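Local coordinates for protein Vng1086c (Halobacterium sp., PDB 2GF4) that is of unknown function but binds calcium and belongs to the uncharacterised UPF0058 family, at residues H10-V14 with D38-S42; F31-L37 with H53-L58. The contacts are given in a common frame with arbitrary orientation. Residues are numbered along the deposited sequence.

Contact 1. Residues H10-V14 with D38-S42; sequences HEQMV and DVEPS. With CA (calcium ion), chain C.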
loop_
_atom_site.group_PDB
_atom_site.type_symbol
_atom_site.label_atom_id
_atom_site.label_comp_id
_atom_site.label_asym_id
_atom_site.label_seq_id
_atom_site.Cartn_x
_atom_site.Cartn_y
_atom_site.Cartn_z
ATOM N N HIS A 10 -14.919 11.174 0.660
ATOM C CA HIS A 10 -15.305 10.016 1.447
ATOM C C HIS A 10 -16.682 9.480 0.941
ATOM O O HIS A 10 -16.801 8.270 0.729
ATOM C CB HIS A 10 -15.350 10.433 2.906
ATOM C CG HIS A 10 -15.486 9.298 3.871
ATOM N ND1 HIS A 10 -15.520 9.481 5.236
ATOM C CD2 HIS A 10 -15.631 7.968 3.668
ATOM C CE1 HIS A 10 -15.690 8.317 5.823
ATOM N NE2 HIS A 10 -15.756 7.384 4.898
ATOM N N GLU A 11 -17.680 10.349 0.698
ATOM C CA GLU A 11 -19.005 9.902 0.217
ATOM C C GLU A 11 -18.862 9.108 -1.062
ATOM O O GLU A 11 -19.459 8.036 -1.176
ATOM C CB GLU A 11 -19.909 11.107 -0.055
ATOM C CG GLU A 11 -21.394 10.867 0.226
ATOM C CD GLU A 11 -22.006 12.045 0.978
ATOM O OE1 GLU A 11 -22.649 11.846 2.035
ATOM O OE2 GLU A 11 -21.828 13.192 0.503
ATOM N N GLN A 12 -18.088 9.618 -2.023
ATOM C CA GLN A 12 -17.931 8.904 -3.280
ATOM C C GLN A 12 -17.156 7.589 -3.123
ATOM O O GLN A 12 -17.506 6.609 -3.788
ATOM C CB GLN A 12 -17.267 9.815 -4.315
ATOM C CG GLN A 12 -18.188 10.935 -4.822
ATOM C CD GLN A 12 -19.524 10.435 -5.353
ATOM O OE1 GLN A 12 -19.621 9.365 -5.948
ATOM N NE2 GLN A 12 -20.546 11.245 -5.170
HETATM N N MSE A 13 -16.131 7.542 -2.272
HETATM C CA MSE A 13 -15.394 6.293 -2.086
HETATM C C MSE A 13 -16.323 5.270 -1.463
HETATM O O MSE A 13 -16.102 4.065 -1.643
HETATM C CB MSE A 13 -14.191 6.520 -1.189
HETATM C CG MSE A 13 -13.046 7.163 -1.988
HETATM SE SE MSE A 13 -12.433 5.980 -3.538
HETATM C CE MSE A 13 -11.620 4.333 -2.590
ATOM N N VAL A 14 -17.335 5.710 -0.717
ATOM C CA VAL A 14 -18.257 4.740 -0.147
ATOM C C VAL A 14 -19.150 4.272 -1.301
ATOM O O VAL A 14 -19.548 3.092 -1.322
ATOM C CB VAL A 14 -19.005 5.358 0.999
ATOM C CG1 VAL A 14 -20.182 4.532 1.328
ATOM C CG2 VAL A 14 -18.072 5.379 2.186
ATOM N N ASP A 38 -14.852 2.940 11.956
ATOM C CA ASP A 38 -16.160 3.512 12.232
ATOM C C ASP A 38 -16.192 5.006 12.011
ATOM O O ASP A 38 -16.657 5.764 12.868
ATOM C CB ASP A 38 -16.734 3.148 13.619
ATOM C CG ASP A 38 -18.228 3.521 13.742
ATOM O OD1 ASP A 38 -18.959 3.462 12.737
ATOM O OD2 ASP A 38 -18.730 3.870 14.829
ATOM N N VAL A 39 -15.657 5.441 10.874
ATOM C CA VAL A 39 -15.725 6.856 10.510
ATOM C C VAL A 39 -16.461 6.834 9.180
ATOM O O VAL A 39 -15.973 6.269 8.184
ATOM C CB VAL A 39 -14.370 7.489 10.331
ATOM C CG1 VAL A 39 -14.536 8.850 9.726
ATOM C CG2 VAL A 39 -13.740 7.643 11.676
ATOM N N GLU A 40 -17.605 7.486 9.137
ATOM C CA GLU A 40 -18.408 7.425 7.942
ATOM C C GLU A 40 -18.705 8.789 7.345
ATOM O O GLU A 40 -18.547 9.831 7.979
ATOM C CB GLU A 40 -19.661 6.613 8.288
ATOM C CG GLU A 40 -19.309 5.243 8.925
ATOM C CD GLU A 40 -20.526 4.430 9.254
ATOM O OE1 GLU A 40 -21.625 4.729 8.737
ATOM O OE2 GLU A 40 -20.417 3.460 10.015
ATOM N N PRO A 41 -19.125 8.802 6.107
ATOM C CA PRO A 41 -19.426 10.076 5.467
ATOM C C PRO A 41 -20.403 10.965 6.197
ATOM O O PRO A 41 -20.255 12.196 6.162
ATOM C CB PRO A 41 -19.940 9.660 4.108
ATOM C CG PRO A 41 -19.372 8.374 3.917
ATOM C CD PRO A 41 -19.354 7.680 5.193
ATOM N N SER A 42 -21.381 10.358 6.859
ATOM C CA SER A 42 -22.401 11.129 7.562
ATOM C C SER A 42 -21.861 11.711 8.848
ATOM O O SER A 42 -22.498 12.600 9.433
ATOM C CB SER A 42 -23.614 10.242 7.844
ATOM O OG SER A 42 -23.272 9.228 8.791
HETATM CA CA CA C . -19.530 1.657 11.175
HETATM O O HOH W 1 -17.855 0.189 12.354
HETATM O O HOH W 2 -17.754 1.917 9.394
HETATM O O HOH W 3 -20.342 -0.325 9.636
#
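Residues 10-14 are a turn of helix 3-21, and residues 38-42 are an irregular piece of the loop between helices 32-37 and 48-71; the backbones come closest at Glu11 and Pro41, whose CA atoms are 5.3 Å apart. The motif is a calcium-binding loop laid against a helix. Asp38, with positive phi, breaks out of helical geometry, and the next two residues run extended up to Pro41. The proline ring lies over a face of the His10 imidazole in a CH-pi contact, while Val14 CG2 meets Pro41 CG at 3.7 Å and Glu11 CA approaches Pro41 CB at 4.0 Å. The edge of the imidazole faces the loop backbone, His10 CE1 lying 3.1 Å from Val39 O; the ring nitrogens bond elsewhere, NE2 to Tyr34 and ND1 to His51. The CA-to-CB bond of Glu40 points away from the helix. Its carboxylate and that of Asp38 bind calcium along with three waters, through Glu40 OE2 at 2.3 Å and Asp38 OD1 at 2.5 Å.

Contact 2. Residues F31-L37 with H53-L58; sequences FAAYEEL and HAVFLL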
loop_
_atom_site.group_PDB
_atom_site.type_symbol
_atom_site.label_atom_id
_atom_site.label_comp_id
_atom_site.label_asym_id
_atom_site.label_seq_id
_atom_site.Cartn_x
_atom_site.Cartn_y
_atom_site.Cartn_z
ATOM N N PHE A 31 -13.258 -4.672 2.955
ATOM C CA PHE A 31 -13.133 -3.409 3.641
ATOM C C PHE A 31 -13.220 -3.542 5.128
ATOM O O PHE A 31 -13.626 -2.591 5.799
ATOM C CB PHE A 31 -14.192 -2.460 3.108
ATOM C CG PHE A 31 -14.063 -2.221 1.646
ATOM C CD1 PHE A 31 -14.748 -2.996 0.735
ATOM C CD2 PHE A 31 -13.237 -1.222 1.175
ATOM C CE1 PHE A 31 -14.608 -2.774 -0.601
ATOM C CE2 PHE A 31 -13.105 -1.012 -0.163
ATOM C CZ PHE A 31 -13.791 -1.784 -1.045
ATOM N N ALA A 32 -12.796 -4.655 5.671
ATOM C CA ALA A 32 -12.939 -4.777 7.103
ATOM C C ALA A 32 -12.132 -3.814 7.927
ATOM O O ALA A 32 -12.556 -3.497 9.038
ATOM C CB ALA A 32 -12.672 -6.134 7.502
ATOM N N ALA A 33 -11.007 -3.324 7.426
ATOM C CA ALA A 33 -10.283 -2.342 8.215
ATOM C C ALA A 33 -11.023 -0.999 8.215
ATOM O O ALA A 33 -11.020 -0.324 9.247
ATOM C CB ALA A 33 -8.979 -2.162 7.670
ATOM N N TYR A 34 -11.612 -0.584 7.090
ATOM C CA TYR A 34 -12.356 0.669 7.085
ATOM C C TYR A 34 -13.497 0.559 8.103
ATOM O O TYR A 34 -13.710 1.511 8.838
ATOM C CB TYR A 34 -12.930 0.934 5.701
ATOM C CG TYR A 34 -13.990 1.993 5.668
ATOM C CD1 TYR A 34 -13.656 3.342 5.658
ATOM C CD2 TYR A 34 -15.329 1.640 5.595
ATOM C CE1 TYR A 34 -14.621 4.292 5.568
ATOM C CE2 TYR A 34 -16.296 2.584 5.514
ATOM C CZ TYR A 34 -15.927 3.899 5.495
ATOM O OH TYR A 34 -16.888 4.858 5.435
ATOM N N GLU A 35 -14.210 -0.567 8.177
ATOM C CA GLU A 35 -15.315 -0.663 9.133
ATOM C C GLU A 35 -14.840 -0.601 10.584
ATOM O O GLU A 35 -15.581 -0.126 11.436
ATOM C CB GLU A 35 -16.107 -1.936 8.868
ATOM C CG GLU A 35 -16.571 -2.072 7.415
ATOM C CD GLU A 35 -17.770 -1.219 7.099
ATOM O OE1 GLU A 35 -18.402 -0.717 8.049
ATOM O OE2 GLU A 35 -18.128 -1.041 5.910
ATOM N N GLU A 36 -13.628 -1.068 10.880
ATOM C CA GLU A 36 -13.123 -0.971 12.247
ATOM C C GLU A 36 -12.957 0.486 12.631
ATOM O O GLU A 36 -13.122 0.824 13.793
ATOM C CB GLU A 36 -11.758 -1.618 12.370
ATOM C CG GLU A 36 -11.794 -3.096 12.174
ATOM C CD GLU A 36 -10.426 -3.721 12.310
ATOM O OE1 GLU A 36 -9.489 -3.060 12.822
ATOM O OE2 GLU A 36 -10.273 -4.895 11.922
ATOM N N LEU A 37 -12.599 1.349 11.693
ATOM C CA LEU A 37 -12.418 2.745 12.040
ATOM C C LEU A 37 -13.727 3.405 12.496
ATOM O O LEU A 37 -13.703 4.289 13.346
ATOM C CB LEU A 37 -11.861 3.479 10.818
ATOM C CG LEU A 37 -11.778 5.005 10.918
ATOM C CD1 LEU A 37 -10.815 5.327 11.977
ATOM C CD2 LEU A 37 -11.334 5.623 9.641
ATOM N N HIS A 53 -8.176 9.416 7.103
ATOM C CA HIS A 53 -7.868 8.048 7.488
ATOM C C HIS A 53 -8.891 7.143 6.833
ATOM O O HIS A 53 -8.509 6.116 6.277
ATOM C CB HIS A 53 -7.942 7.950 9.004
ATOM C CG HIS A 53 -7.443 6.653 9.588
ATOM N ND1 HIS A 53 -6.952 5.610 8.834
ATOM C CD2 HIS A 53 -7.364 6.253 10.878
ATOM C CE1 HIS A 53 -6.594 4.626 9.636
ATOM N NE2 HIS A 53 -6.834 4.990 10.877
ATOM N N ALA A 54 -10.173 7.502 6.873
ATOM C CA ALA A 54 -11.180 6.644 6.255
ATOM C C ALA A 54 -10.981 6.565 4.750
ATOM O O ALA A 54 -11.152 5.492 4.180
ATOM C CB ALA A 54 -12.593 7.163 6.563
ATOM N N VAL A 55 -10.616 7.648 4.088
ATOM C CA VAL A 55 -10.424 7.540 2.646
ATOM C C VAL A 55 -9.194 6.679 2.366
ATOM O O VAL A 55 -9.195 5.904 1.409
ATOM C CB VAL A 55 -10.324 8.919 2.042
ATOM C CG1 VAL A 55 -9.848 8.827 0.632
ATOM C CG2 VAL A 55 -11.708 9.531 2.055
ATOM N N PHE A 56 -8.163 6.811 3.195
ATOM C CA PHE A 56 -6.958 5.987 3.070
ATOM C C PHE A 56 -7.346 4.506 3.136
ATOM O O PHE A 56 -6.961 3.722 2.267
ATOM C CB PHE A 56 -6.033 6.305 4.241
ATOM C CG PHE A 56 -4.798 5.483 4.253
ATOM C CD1 PHE A 56 -4.746 4.279 4.934
ATOM C CD2 PHE A 56 -3.656 5.938 3.624
ATOM C CE1 PHE A 56 -3.594 3.538 4.936
ATOM C CE2 PHE A 56 -2.511 5.195 3.629
ATOM C CZ PHE A 56 -2.474 4.008 4.295
ATOM N N LEU A 57 -8.099 4.109 4.160
ATOM C CA LEU A 57 -8.475 2.710 4.280
ATOM C C LEU A 57 -9.277 2.184 3.104
ATOM O O LEU A 57 -9.146 1.003 2.753
ATOM C CB LEU A 57 -9.242 2.513 5.574
ATOM C CG LEU A 57 -8.307 2.617 6.787
ATOM C CD1 LEU A 57 -9.160 2.628 8.009
ATOM C CD2 LEU A 57 -7.315 1.456 6.825
ATOM N N LEU A 58 -10.112 3.043 2.509
ATOM C CA LEU A 58 -10.940 2.649 1.359
ATOM C C LEU A 58 -10.087 2.474 0.113
ATOM O O LEU A 58 -10.247 1.478 -0.598
ATOM C CB LEU A 58 -12.004 3.712 1.082
ATOM C CG LEU A 58 -13.115 3.782 2.127
ATOM C CD1 LEU A 58 -14.062 4.868 1.795
ATOM C CD2 LEU A 58 -13.837 2.509 2.146
#
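Here two helices pack antiparallel: the short helix 32-37 runs along one turn and a half of the long helix 48-71, with segment axes 8.7 Å apart at closest approach and 163° between their directions. The interface is apolar. Tyr34 and Leu57 mark the register, their CA atoms 5.2 Å apart. The Tyr34 ring rests on Leu58 and comes up beside Ala54, residues one turn apart on the long helix. Small Ala54 lets the ring in close, CE1 to CB at 3.7 Å, while Leu58 CD2 sits over a ring face in a CH-pi contact, 3.6 Å from the centroid. Leu57 is the answering bump: it points toward the short helix and enters the hollow bounded by Ala33, Tyr34 and Leu37, its CD1 lying 3.7 Å from Ala33 O and 4.0 Å from Leu37 CB. Leu37 in turn reaches into the shallow dip at Ala54, where its CD2 comes within 3.5 Å of Ala54 CA and also lies over a face of the His53 ring. That imidazole looks beyond the chain as well, stacking on Phe71 and hydrogen-bonding to Glu68, both of the third subunit. At the other end Phe31, the N-cap residue, closes the row with its ring edge toward the long helix, CE2 standing 3.8 Å from Leu58 O.

The two contacts meet side by side, their centres 9 Å apart, and share one three-sided core: helix 3-21, helix 32-37 with the loop that follows it, and helix 48-71. Tyr34 is the hub. Its OH lies 2.8 Å from His10 NE2 and 3.2 Å from Val39 O, both probable hydrogen bonds, so the tyrosine packed in contact 2 reaches both segments of contact 1. The first and third helices also touch directly, with Met13 CB 3.4 Å from Leu58 CD1 and His10 CE1 3.4 Å from Ala54 CB. Calcium sits at the margin of this core, about 7 Å from the Tyr34 side chain, bound just after helix 32-37 ends its run along helix 48-71.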